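Local coordinates for protein cellulosomal scaffoldin (Bacteroides cellulosolvens, PDB 2XBT) that carries a family 3b carbohydrate-binding module, the part described here, which probably binds cellulose as part of the scaffold of the bacterial cellulosome, at residues N29-N34 / S138-N143; D55-T60 / D121-D126; V146-Y149 / L154-G157. All blocks are in the same frame, centred on the assembly; numbering follows the deposited sequence.

Contact 1. Residues N29-N34 / S138-N143; sequences NMKLQN and SQFGEN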
ATOM      1  N   ASN A  29       1.812   2.030  -6.627  1.00 23.08           N
ATOM      2  CA  ASN A  29       1.357   3.401  -6.746  1.00 26.40           C
ATOM      3  C   ASN A  29      -0.049   3.465  -6.215  1.00 26.30           C
ATOM      4  O   ASN A  29      -0.947   2.777  -6.710  1.00 26.00           O
ATOM      5  CB  ASN A  29       1.369   3.852  -8.195  1.00 25.72           C
ATOM      6  CG  ASN A  29       2.720   3.698  -8.837  1.00 28.74           C
ATOM      7  OD1 ASN A  29       3.738   4.126  -8.292  1.00 32.29           O
ATOM      8  ND2 ASN A  29       2.740   3.079 -10.011  1.00 33.16           N
ATOM      9  N   MET A  30      -0.248   4.292  -5.201  1.00 23.74           N
ATOM     10  CA  MET A  30      -1.508   4.277  -4.485  1.00 21.43           C
ATOM     11  C   MET A  30      -2.077   5.660  -4.301  1.00 25.68           C
ATOM     12  O   MET A  30      -1.338   6.621  -4.097  1.00 28.04           O
ATOM     13  CB  MET A  30      -1.322   3.606  -3.143  1.00 21.03           C
ATOM     14  CG  MET A  30      -1.078   2.115  -3.330  1.00 29.75           C
ATOM     15  SD  MET A  30      -0.488   1.291  -1.873  1.00 31.39           S
ATOM     16  CE  MET A  30       1.047   2.129  -1.533  1.00 24.33           C
ATOM     17  N   LYS A  31      -3.393   5.749  -4.387  1.00 21.56           N
ATOM     18  CA  LYS A  31      -4.094   6.965  -4.035  1.00 23.78           C
ATOM     19  C   LYS A  31      -5.087   6.598  -2.976  1.00 21.49           C
ATOM     20  O   LYS A  31      -5.989   5.795  -3.214  1.00 21.69           O
ATOM     21  CB  LYS A  31      -4.888   7.505  -5.221  1.00 24.80           C
ATOM     22  CG  LYS A  31      -4.184   8.515  -6.067  1.00 36.36           C
ATOM     23  CD  LYS A  31      -5.219   9.303  -6.873  1.00 39.25           C
ATOM     24  CE  LYS A  31      -4.583  10.160  -7.954  1.00 44.07           C
ATOM     25  NZ  LYS A  31      -5.627  10.926  -8.712  1.00 44.18           N
ATOM     26  N   LEU A  32      -4.939   7.189  -1.805  1.00 18.84           N
ATOM     27  CA  LEU A  32      -5.893   6.980  -0.744  1.00 19.15           C
ATOM     28  C   LEU A  32      -6.823   8.182  -0.740  1.00 22.21           C
ATOM     29  O   LEU A  32      -6.361   9.315  -0.603  1.00 21.39           O
ATOM     30  CB  LEU A  32      -5.165   6.803   0.588  1.00 19.44           C
ATOM     31  CG  LEU A  32      -6.010   6.684   1.867  1.00 22.47           C
ATOM     32  CD1 LEU A  32      -6.986   5.505   1.832  1.00 23.19           C
ATOM     33  CD2 LEU A  32      -5.094   6.593   3.087  1.00 23.46           C
ATOM     34  N   GLN A  33      -8.121   7.936  -0.915  1.00 21.45           N
ATOM     35  CA  GLN A  33      -9.107   9.014  -1.004  1.00 26.51           C
ATOM     36  C   GLN A  33     -10.035   9.043   0.202  1.00 28.09           C
ATOM     37  O   GLN A  33     -10.354   8.011   0.789  1.00 26.77           O
ATOM     38  CB  GLN A  33      -9.963   8.861  -2.263  1.00 26.81           C
ATOM     39  CG  GLN A  33      -9.239   9.108  -3.556  1.00 31.83           C
ATOM     40  CD  GLN A  33     -10.129   8.885  -4.773  1.00 39.20           C
ATOM     41  OE1 GLN A  33     -11.053   8.069  -4.740  1.00 37.03           O
ATOM     42  NE2 GLN A  33      -9.850   9.607  -5.853  1.00 34.44           N
ATOM     43  N   ASN A  34     -10.479  10.239   0.565  1.00 25.62           N
ATOM     44  CA  ASN A  34     -11.519  10.384   1.569  1.00 25.10           C
ATOM     45  C   ASN A  34     -12.744  10.881   0.816  1.00 29.79           C
ATOM     46  O   ASN A  34     -12.708  11.945   0.216  1.00 24.40           O
ATOM     47  CB  ASN A  34     -11.067  11.370   2.647  1.00 25.41           C
ATOM     48  CG  ASN A  34     -12.186  11.765   3.607  1.00 24.82           C
ATOM     49  OD1 ASN A  34     -13.202  11.093   3.706  1.00 25.84           O
ATOM     50  ND2 ASN A  34     -11.986  12.864   4.316  1.00 24.10           N
ATOM     51  N   SER A 138      -1.922  -0.755 -15.156  1.00 40.06           N
ATOM     52  CA  SER A 138      -1.293   0.474 -15.599  1.00 41.06           C
ATOM     53  C   SER A 138      -2.066   1.665 -15.053  1.00 39.78           C
ATOM     54  O   SER A 138      -1.475   2.652 -14.623  1.00 48.64           O
ATOM     55  CB  SER A 138      -1.243   0.521 -17.129  1.00 44.92           C
ATOM     56  OG  SER A 138      -2.537   0.317 -17.674  1.00 52.79           O
ATOM     57  N   GLN A 139      -3.390   1.573 -15.070  1.00 40.76           N
ATOM     58  CA  GLN A 139      -4.217   2.665 -14.572  1.00 43.15           C
ATOM     59  C   GLN A 139      -4.719   2.390 -13.155  1.00 36.55           C
ATOM     60  O   GLN A 139      -4.898   1.240 -12.778  1.00 34.53           O
ATOM     61  CB  GLN A 139      -5.392   2.906 -15.519  1.00 48.03           C
ATOM     62  CG  GLN A 139      -4.964   3.215 -16.950  1.00 52.24           C
ATOM     63  CD  GLN A 139      -5.948   4.115 -17.676  1.00 61.49           C
ATOM     64  OE1 GLN A 139      -6.661   3.674 -18.582  1.00 63.58           O
ATOM     65  NE2 GLN A 139      -5.986   5.389 -17.284  1.00 58.37           N
ATOM     66  N   PHE A 140      -4.945   3.442 -12.374  1.00 34.66           N
ATOM     67  CA  PHE A 140      -5.470   3.272 -11.019  1.00 29.75           C
ATOM     68  C   PHE A 140      -6.794   2.535 -11.031  1.00 34.54           C
ATOM     69  O   PHE A 140      -7.759   2.974 -11.662  1.00 32.33           O
ATOM     70  CB  PHE A 140      -5.656   4.610 -10.293  1.00 30.09           C
ATOM     71  CG  PHE A 140      -4.377   5.234  -9.835  1.00 30.36           C
ATOM     72  CD1 PHE A 140      -3.642   4.670  -8.811  1.00 25.84           C
ATOM     73  CD2 PHE A 140      -3.913   6.399 -10.420  1.00 38.52           C
ATOM     74  CE1 PHE A 140      -2.466   5.245  -8.383  1.00 27.37           C
ATOM     75  CE2 PHE A 140      -2.728   6.980 -10.000  1.00 35.08           C
ATOM     76  CZ  PHE A 140      -2.008   6.408  -8.979  1.00 33.71           C
ATOM     77  N   GLY A 141      -6.836   1.414 -10.319  1.00 28.03           N
ATOM     78  CA  GLY A 141      -8.042   0.622 -10.223  1.00 27.72           C
ATOM     79  C   GLY A 141      -8.155   0.080  -8.821  1.00 27.71           C
ATOM     80  O   GLY A 141      -7.348   0.415  -7.958  1.00 25.46           O
ATOM     81  N   GLU A 142      -9.163  -0.752  -8.600  1.00 28.76           N
ATOM     82  CA  GLU A 142      -9.361  -1.402  -7.319  1.00 25.21           C
ATOM     83  C   GLU A 142      -8.388  -2.577  -7.174  1.00 30.49           C
ATOM     84  O   GLU A 142      -8.382  -3.485  -7.997  1.00 30.01           O
ATOM     85  CB  GLU A 142     -10.803  -1.894  -7.236  1.00 35.14           C
ATOM     86  CG  GLU A 142     -11.148  -2.707  -5.998  1.00 37.61           C
ATOM     87  CD  GLU A 142     -12.604  -3.175  -6.007  1.00 47.66           C
ATOM     88  OE1 GLU A 142     -12.911  -4.159  -6.720  1.00 47.20           O
ATOM     89  OE2 GLU A 142     -13.441  -2.547  -5.318  1.00 46.50           O
ATOM     90  N   ASN A 143      -7.550  -2.541  -6.141  1.00 24.85           N
ATOM     91  CA  ASN A 143      -6.799  -3.719  -5.724  1.00 22.14           C
ATOM     92  C   ASN A 143      -7.155  -4.002  -4.279  1.00 22.90           C
ATOM     93  O   ASN A 143      -6.539  -3.451  -3.371  1.00 23.03           O
ATOM     94  CB  ASN A 143      -5.294  -3.524  -5.867  1.00 20.74           C
ATOM     95  CG  ASN A 143      -4.497  -4.762  -5.427  1.00 23.51           C
ATOM     96  OD1 ASN A 143      -5.070  -5.794  -5.051  1.00 23.11           O
ATOM     97  ND2 ASN A 143      -3.177  -4.664  -5.492  1.00 16.37           N
TER
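F140 points the edge of its ring, at CE1, at the strand backbone of N29 and M30, and nearly everything that is close in this contact involves that one ring. The tight part is at the CE1 corner: the carbonyl oxygen of N29 sits near the ring plane, 3.3 Å from CE1 of F140, so it meets the positively polarised C-H rim and not the pi cloud. The M30 backbone N lies in plane at the same edge, farther off at 4.0 Å from CE1. CB of N29 adds an apolar touch to CE1. F140 gets there with CG anti to its carbonyl carbon (chi1 -74°), which swings the ring from the loop onto the strand.

The looser side belongs to K31. Its CG stands over one ring face, 4.2 Å above the plane and displaced toward the rim, while the rest of the chain runs on past the ring and its NZ makes a salt bridge with E110. K31 and F140 are both only partly buried, and no hydrogen bond crosses between the segments.

The loop residues 138-143 thus touch residues 29-34 through one side chain, F140. In the CBM3 beta sandwich, strand 22-34 is paired on its two edges with strands 10-15 and 110-119, and M30, pointing away from F140, packs on the inner side against I47 of strand 45-51 in the other sheet.

Contact 2. Residues D55-T60 / D121-D126; sequences DDKALT and DWTNVD
K57 reaches across to D121 and T123 with its chain extended beyond CG, and the two acceptors receive it in different ways. Against D121 the lysine crosses at about a right angle: its last carbons pass the carboxylate, with CE as well as NZ close to OD2, and the salt bridge from NZ to OD2 of D121 measures 3.0 Å. As a hydrogen bond this pair is weak. Toward T123 the lysine points tip to tip, and NZ stands 3.4 Å from T123 OG1, another weak bond, with the methyl CG2 of T123 also beside the ammonium group.

The two acceptors are held together by their own turn. D121 has CG between its backbone N and carbonyl carbon (chi1 64°), which folds the carboxylate back over the following residues. OD1 then accepts from the backbone N of T123 at 3.1 Å, an Asx turn, the N-H coming in at 49° out of the carboxylate plane. One oxygen of D121 therefore serves the turn and the other faces the lysine. With an alanine at D121, K57 would probably lose its countercharge here and the T123 N-H its side-chain acceptor, leaving the turn freer to shift.

The contact ties the loop running into strand 59-66 to the turn between strands 110-119 and 125-126. All three residues are partly exposed, where water can compete for the ammonium group. The chemistry is that of a surface salt bridge with weak directional bonding, its attraction likely to rest more on charge than on precise hydrogen-bond geometry.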
ATOM      1  N   ASP A  55      13.322 -16.385   0.067  1.00 50.90           N
ATOM      2  CA  ASP A  55      14.339 -16.995   0.905  1.00 54.40           C
ATOM      3  C   ASP A  55      14.988 -15.964   1.825  1.00 54.33           C
ATOM      4  O   ASP A  55      16.188 -16.038   2.101  1.00 52.65           O
ATOM      5  CB  ASP A  55      15.412 -17.580  -0.001  1.00 59.26           C
ATOM      6  CG  ASP A  55      15.817 -16.613  -1.099  1.00 58.52           C
ATOM      7  OD1 ASP A  55      16.526 -15.629  -0.788  1.00 59.33           O
ATOM      8  OD2 ASP A  55      15.411 -16.825  -2.264  1.00 59.10           O
ATOM      9  N   ASP A  56      14.203 -14.992   2.277  1.00 46.21           N
ATOM     10  CA  ASP A  56      14.699 -13.978   3.202  1.00 46.98           C
ATOM     11  C   ASP A  56      15.866 -13.137   2.659  1.00 47.65           C
ATOM     12  O   ASP A  56      16.762 -12.756   3.412  1.00 43.77           O
ATOM     13  CB  ASP A  56      15.084 -14.614   4.543  1.00 50.41           C
ATOM     14  CG  ASP A  56      13.909 -14.707   5.508  1.00 57.54           C
ATOM     15  OD1 ASP A  56      12.760 -14.902   5.048  1.00 55.37           O
ATOM     16  OD2 ASP A  56      14.136 -14.582   6.733  1.00 59.97           O
ATOM     17  N   LYS A  57      15.858 -12.849   1.359  1.00 43.89           N
ATOM     18  CA  LYS A  57      16.817 -11.902   0.803  1.00 45.40           C
ATOM     19  C   LYS A  57      16.448 -10.503   1.275  1.00 38.55           C
ATOM     20  O   LYS A  57      15.271 -10.207   1.458  1.00 39.85           O
ATOM     21  CB  LYS A  57      16.806 -11.949  -0.721  1.00 49.02           C
ATOM     22  CG  LYS A  57      17.779 -12.945  -1.310  1.00 50.72           C
ATOM     23  CD  LYS A  57      17.647 -13.002  -2.816  1.00 48.36           C
ATOM     24  CE  LYS A  57      18.646 -13.982  -3.410  1.00 49.55           C
ATOM     25  NZ  LYS A  57      18.583 -14.015  -4.897  1.00 48.77           N
ATOM     26  N   ALA A  58      17.448  -9.647   1.463  1.00 40.06           N
ATOM     27  CA  ALA A  58      17.209  -8.290   1.948  1.00 39.00           C
ATOM     28  C   ALA A  58      16.483  -7.411   0.926  1.00 38.18           C
ATOM     29  O   ALA A  58      16.900  -7.296  -0.231  1.00 36.36           O
ATOM     30  CB  ALA A  58      18.522  -7.631   2.378  1.00 37.37           C
ATOM     31  N   LEU A  59      15.401  -6.779   1.372  1.00 35.06           N
ATOM     32  CA  LEU A  59      14.639  -5.888   0.516  1.00 32.98           C
ATOM     33  C   LEU A  59      14.792  -4.433   0.942  1.00 29.17           C
ATOM     34  O   LEU A  59      15.050  -4.142   2.109  1.00 32.15           O
ATOM     35  CB  LEU A  59      13.166  -6.277   0.524  1.00 30.24           C
ATOM     36  CG  LEU A  59      12.840  -7.711   0.115  1.00 31.24           C
ATOM     37  CD1 LEU A  59      11.354  -7.991   0.313  1.00 27.88           C
ATOM     38  CD2 LEU A  59      13.256  -7.953  -1.334  1.00 30.07           C
ATOM     39  N   THR A  60      14.629  -3.529  -0.017  1.00 27.67           N
ATOM     40  CA  THR A  60      14.682  -2.106   0.262  1.00 28.82           C
ATOM     41  C   THR A  60      13.442  -1.433  -0.290  1.00 26.59           C
ATOM     42  O   THR A  60      13.027  -1.707  -1.416  1.00 26.98           O
ATOM     43  CB  THR A  60      15.911  -1.456  -0.378  1.00 32.08           C
ATOM     44  OG1 THR A  60      17.094  -2.038   0.180  1.00 37.42           O
ATOM     45  CG2 THR A  60      15.915   0.051  -0.124  1.00 34.26           C
ATOM     46  N   ASP A 121      20.685  -7.473  -4.678  1.00 46.14           N
ATOM     47  CA  ASP A 121      21.589  -8.319  -5.446  1.00 46.35           C
ATOM     48  C   ASP A 121      21.303  -8.427  -6.949  1.00 51.26           C
ATOM     49  O   ASP A 121      21.753  -9.383  -7.592  1.00 47.60           O
ATOM     50  CB  ASP A 121      21.645  -9.716  -4.819  1.00 45.68           C
ATOM     51  CG  ASP A 121      20.316 -10.440  -4.878  1.00 47.82           C
ATOM     52  OD1 ASP A 121      19.333  -9.839  -5.362  1.00 43.81           O
ATOM     53  OD2 ASP A 121      20.254 -11.610  -4.432  1.00 43.14           O
ATOM     54  N   TRP A 122      20.574  -7.458  -7.505  1.00 48.62           N
ATOM     55  CA  TRP A 122      20.268  -7.447  -8.940  1.00 48.66           C
ATOM     56  C   TRP A 122      19.159  -8.422  -9.320  1.00 47.30           C
ATOM     57  O   TRP A 122      18.758  -8.480 -10.494  1.00 47.32           O
ATOM     58  CB  TRP A 122      21.493  -7.838  -9.785  1.00 53.39           C
ATOM     59  CG  TRP A 122      22.592  -6.834  -9.873  1.00 58.87           C
ATOM     60  CD1 TRP A 122      23.893  -7.008  -9.486  1.00 62.84           C
ATOM     61  CD2 TRP A 122      22.505  -5.507 -10.405  1.00 62.53           C
ATOM     62  NE1 TRP A 122      24.617  -5.867  -9.737  1.00 70.24           N
ATOM     63  CE2 TRP A 122      23.786  -4.928 -10.298  1.00 69.44           C
ATOM     64  CE3 TRP A 122      21.466  -4.747 -10.954  1.00 61.40           C
ATOM     65  CZ2 TRP A 122      24.057  -3.626 -10.719  1.00 73.02           C
ATOM     66  CZ3 TRP A 122      21.734  -3.458 -11.371  1.00 63.39           C
ATOM     67  CH2 TRP A 122      23.019  -2.910 -11.252  1.00 71.27           C
ATOM     68  N   THR A 123      18.693  -9.222  -8.363  1.00 40.98           N
ATOM     69  CA  THR A 123      17.767 -10.291  -8.716  1.00 35.90           C
ATOM     70  C   THR A 123      16.337  -9.794  -8.833  1.00 37.24           C
ATOM     71  O   THR A 123      15.968  -8.766  -8.266  1.00 33.95           O
ATOM     72  CB  THR A 123      17.871 -11.522  -7.790  1.00 41.88           C
ATOM     73  OG1 THR A 123      17.613 -11.137  -6.435  1.00 37.87           O
ATOM     74  CG2 THR A 123      19.265 -12.137  -7.884  1.00 44.35           C
ATOM     75  N   ASN A 124      15.548 -10.527  -9.602  1.00 34.89           N
ATOM     76  CA  ASN A 124      14.189 -10.128  -9.899  1.00 35.27           C
ATOM     77  C   ASN A 124      13.199 -10.771  -8.956  1.00 36.53           C
ATOM     78  O   ASN A 124      13.545 -11.658  -8.171  1.00 32.56           O
ATOM     79  CB  ASN A 124      13.842 -10.486 -11.345  1.00 34.26           C
ATOM     80  CG  ASN A 124      14.799  -9.861 -12.330  1.00 35.01           C
ATOM     81  OD1 ASN A 124      15.070  -8.668 -12.260  1.00 37.50           O
ATOM     82  ND2 ASN A 124      15.346 -10.667 -13.228  1.00 28.72           N
ATOM     83  N   VAL A 125      11.958 -10.321  -9.062  1.00 32.92           N
ATOM     84  CA  VAL A 125      10.895 -10.791  -8.210  1.00 32.12           C
ATOM     85  C   VAL A 125       9.888 -11.567  -9.041  1.00 33.05           C
ATOM     86  O   VAL A 125       9.577 -11.186 -10.168  1.00 29.83           O
ATOM     87  CB  VAL A 125      10.192  -9.597  -7.538  1.00 34.22           C
ATOM     88  CG1 VAL A 125      11.166  -8.851  -6.648  1.00 30.25           C
ATOM     89  CG2 VAL A 125       9.610  -8.666  -8.597  1.00 34.56           C
ATOM     90  N   ASP A 126       9.401 -12.674  -8.496  1.00 32.24           N
ATOM     91  CA  ASP A 126       8.273 -13.376  -9.088  1.00 33.85           C
ATOM     92  C   ASP A 126       7.028 -13.017  -8.288  1.00 37.16           C
ATOM     93  O   ASP A 126       6.790 -13.551  -7.201  1.00 35.99           O
ATOM     94  CB  ASP A 126       8.493 -14.889  -9.057  1.00 37.24           C
ATOM     95  CG  ASP A 126       7.246 -15.668  -9.449  1.00 38.72           C
ATOM     96  OD1 ASP A 126       6.417 -15.138 -10.219  1.00 43.63           O
ATOM     97  OD2 ASP A 126       7.094 -16.816  -8.986  1.00 49.41           O
TER

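Contact 3. Residues V146-Y149 / L154-G157; sequences VAVY and LVYG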
ATOM      1  N   VAL A 146      -4.714  -5.302  -1.088  1.00 17.60           N
ATOM      2  CA  VAL A 146      -3.845  -4.450  -0.267  1.00 15.29           C
ATOM      3  C   VAL A 146      -4.714  -3.917   0.851  1.00 17.73           C
ATOM      4  O   VAL A 146      -5.846  -3.483   0.597  1.00 21.03           O
ATOM      5  CB  VAL A 146      -3.298  -3.252  -1.063  1.00 18.59           C
ATOM      6  CG1 VAL A 146      -2.574  -2.275  -0.137  1.00 19.20           C
ATOM      7  CG2 VAL A 146      -2.354  -3.741  -2.175  1.00 20.74           C
ATOM      8  N   ALA A 147      -4.218  -3.954   2.079  1.00 16.00           N
ATOM      9  CA  ALA A 147      -5.049  -3.546   3.222  1.00 18.14           C
ATOM     10  C   ALA A 147      -4.636  -2.185   3.761  1.00 17.39           C
ATOM     11  O   ALA A 147      -3.445  -1.871   3.830  1.00 17.93           O
ATOM     12  CB  ALA A 147      -4.977  -4.572   4.336  1.00 16.57           C
ATOM     13  N   VAL A 148      -5.633  -1.405   4.180  1.00 17.38           N
ATOM     14  CA  VAL A 148      -5.389  -0.111   4.805  1.00 18.23           C
ATOM     15  C   VAL A 148      -6.004  -0.096   6.208  1.00 20.05           C
ATOM     16  O   VAL A 148      -7.130  -0.561   6.399  1.00 20.42           O
ATOM     17  CB  VAL A 148      -6.046   0.996   4.012  1.00 15.23           C
ATOM     18  CG1 VAL A 148      -5.674   2.366   4.619  1.00 17.57           C
ATOM     19  CG2 VAL A 148      -5.642   0.916   2.535  1.00 18.61           C
ATOM     20  N   TYR A 149      -5.257   0.424   7.172  1.00 18.80           N
ATOM     21  CA  TYR A 149      -5.712   0.480   8.557  1.00 17.64           C
ATOM     22  C   TYR A 149      -5.699   1.916   9.057  1.00 20.29           C
ATOM     23  O   TYR A 149      -4.847   2.706   8.663  1.00 21.05           O
ATOM     24  CB  TYR A 149      -4.810  -0.357   9.441  1.00 21.42           C
ATOM     25  CG  TYR A 149      -4.711  -1.793   8.978  1.00 21.38           C
ATOM     26  CD1 TYR A 149      -5.421  -2.797   9.617  1.00 26.16           C
ATOM     27  CD2 TYR A 149      -3.926  -2.133   7.884  1.00 22.74           C
ATOM     28  CE1 TYR A 149      -5.329  -4.112   9.197  1.00 26.05           C
ATOM     29  CE2 TYR A 149      -3.836  -3.435   7.452  1.00 24.39           C
ATOM     30  CZ  TYR A 149      -4.536  -4.416   8.109  1.00 27.90           C
ATOM     31  OH  TYR A 149      -4.430  -5.707   7.668  1.00 33.95           O
ATOM     32  N   LEU A 154      -8.865  -2.182  10.432  1.00 24.69           N
ATOM     33  CA  LEU A 154      -9.061  -2.355   8.992  1.00 24.97           C
ATOM     34  C   LEU A 154     -10.146  -1.463   8.407  1.00 24.79           C
ATOM     35  O   LEU A 154     -11.311  -1.540   8.797  1.00 26.70           O
ATOM     36  CB  LEU A 154      -9.392  -3.819   8.694  1.00 26.62           C
ATOM     37  CG  LEU A 154      -9.547  -4.215   7.228  1.00 28.93           C
ATOM     38  CD1 LEU A 154      -8.255  -3.940   6.459  1.00 23.42           C
ATOM     39  CD2 LEU A 154      -9.934  -5.688   7.126  1.00 28.92           C
ATOM     40  N   VAL A 155      -9.775  -0.633   7.441  1.00 21.44           N
ATOM     41  CA  VAL A 155     -10.738   0.238   6.775  1.00 24.07           C
ATOM     42  C   VAL A 155     -10.909  -0.082   5.290  1.00 25.67           C
ATOM     43  O   VAL A 155     -11.880   0.356   4.666  1.00 21.93           O
ATOM     44  CB  VAL A 155     -10.372   1.750   6.932  1.00 20.77           C
ATOM     45  CG1 VAL A 155     -10.500   2.204   8.390  1.00 23.66           C
ATOM     46  CG2 VAL A 155      -8.961   2.010   6.407  1.00 20.18           C
ATOM     47  N   TYR A 156      -9.977  -0.840   4.710  1.00 21.34           N
ATOM     48  CA  TYR A 156     -10.078  -1.155   3.281  1.00 22.35           C
ATOM     49  C   TYR A 156      -9.278  -2.406   2.955  1.00 20.15           C
ATOM     50  O   TYR A 156      -8.196  -2.616   3.506  1.00 17.28           O
ATOM     51  CB  TYR A 156      -9.585  -0.001   2.399  1.00 22.22           C
ATOM     52  CG  TYR A 156      -9.607  -0.333   0.911  1.00 21.30           C
ATOM     53  CD1 TYR A 156     -10.665   0.067   0.117  1.00 25.82           C
ATOM     54  CD2 TYR A 156      -8.569  -1.042   0.310  1.00 23.00           C
ATOM     55  CE1 TYR A 156     -10.710  -0.230  -1.234  1.00 29.52           C
ATOM     56  CE2 TYR A 156      -8.606  -1.360  -1.045  1.00 28.13           C
ATOM     57  CZ  TYR A 156      -9.687  -0.951  -1.812  1.00 27.80           C
ATOM     58  OH  TYR A 156      -9.753  -1.231  -3.163  1.00 32.24           O
ATOM     59  N   GLY A 157      -9.820  -3.228   2.068  1.00 20.36           N
ATOM     60  CA  GLY A 157      -9.070  -4.347   1.529  1.00 22.17           C
ATOM     61  C   GLY A 157      -9.263  -5.616   2.324  1.00 26.07           C
ATOM     62  O   GLY A 157      -9.923  -5.618   3.361  1.00 23.69           O
TER
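V148 and Y156 face each other at the apolar centre of this hairpin, CB to CB at 4.0 Å, on one face of the sheet. V148 spreads its branches between two partners: CG1 meets CG2 of V155 at 3.8 Å, while CG2 lies near CB and CD2 of Y156. On the face shared by Y149 and L154, methyl CD1 of L154 sits over the tyrosine ring in a CH-pi contact, 4.3 Å from the centroid of the Y149 ring and 21° off its normal. In L154, chi1 of -176° with chi2 of 60° brings this CD1 against both CB of A147 and the Y149 ring.

Outward from these groups comes the backbone. V148 N gives a hydrogen bond to Y156 O at 2.9 Å, and V148 O takes one from V155 N at 2.8 Å, with a weak second one from Y156 N. V155 and Y156 thus both face V148, a classic beta bulge. At the far end, V146 O is buried without a hydrogen-bond partner and receives a CA-H contact from G157, whose backbone angles suit glycine.

The hairpin forms one edge of the second, five-stranded antiparallel sheet of the CBM3 beta sandwich: strand 147-150 pairs with strand 45-51, strand 153-156 is outermost, and L12 of strand 10-15 packs on V146, V148 and Y156.

How the contacts relate
Contact 3 is the buried member of the set, contact 1 is partly buried and contact 2 lies at the surface, its centre about 19 Å from the centre of the chain. Their chemistry follows that order: paired strands with apolar side chains, then an aromatic ring on a strand, then a lysine-aspartate salt bridge. Contacts 1 and 2 reach the same sheet, through neighbouring strands 22-34 and 125-126, yet their nearest atoms stay about 13 Å apart. Contact 3 belongs to the other five-stranded sheet. It meets contact 1 directly where E142 and N143 pack on Y156, while contact 2 lies across the chain's centre from it.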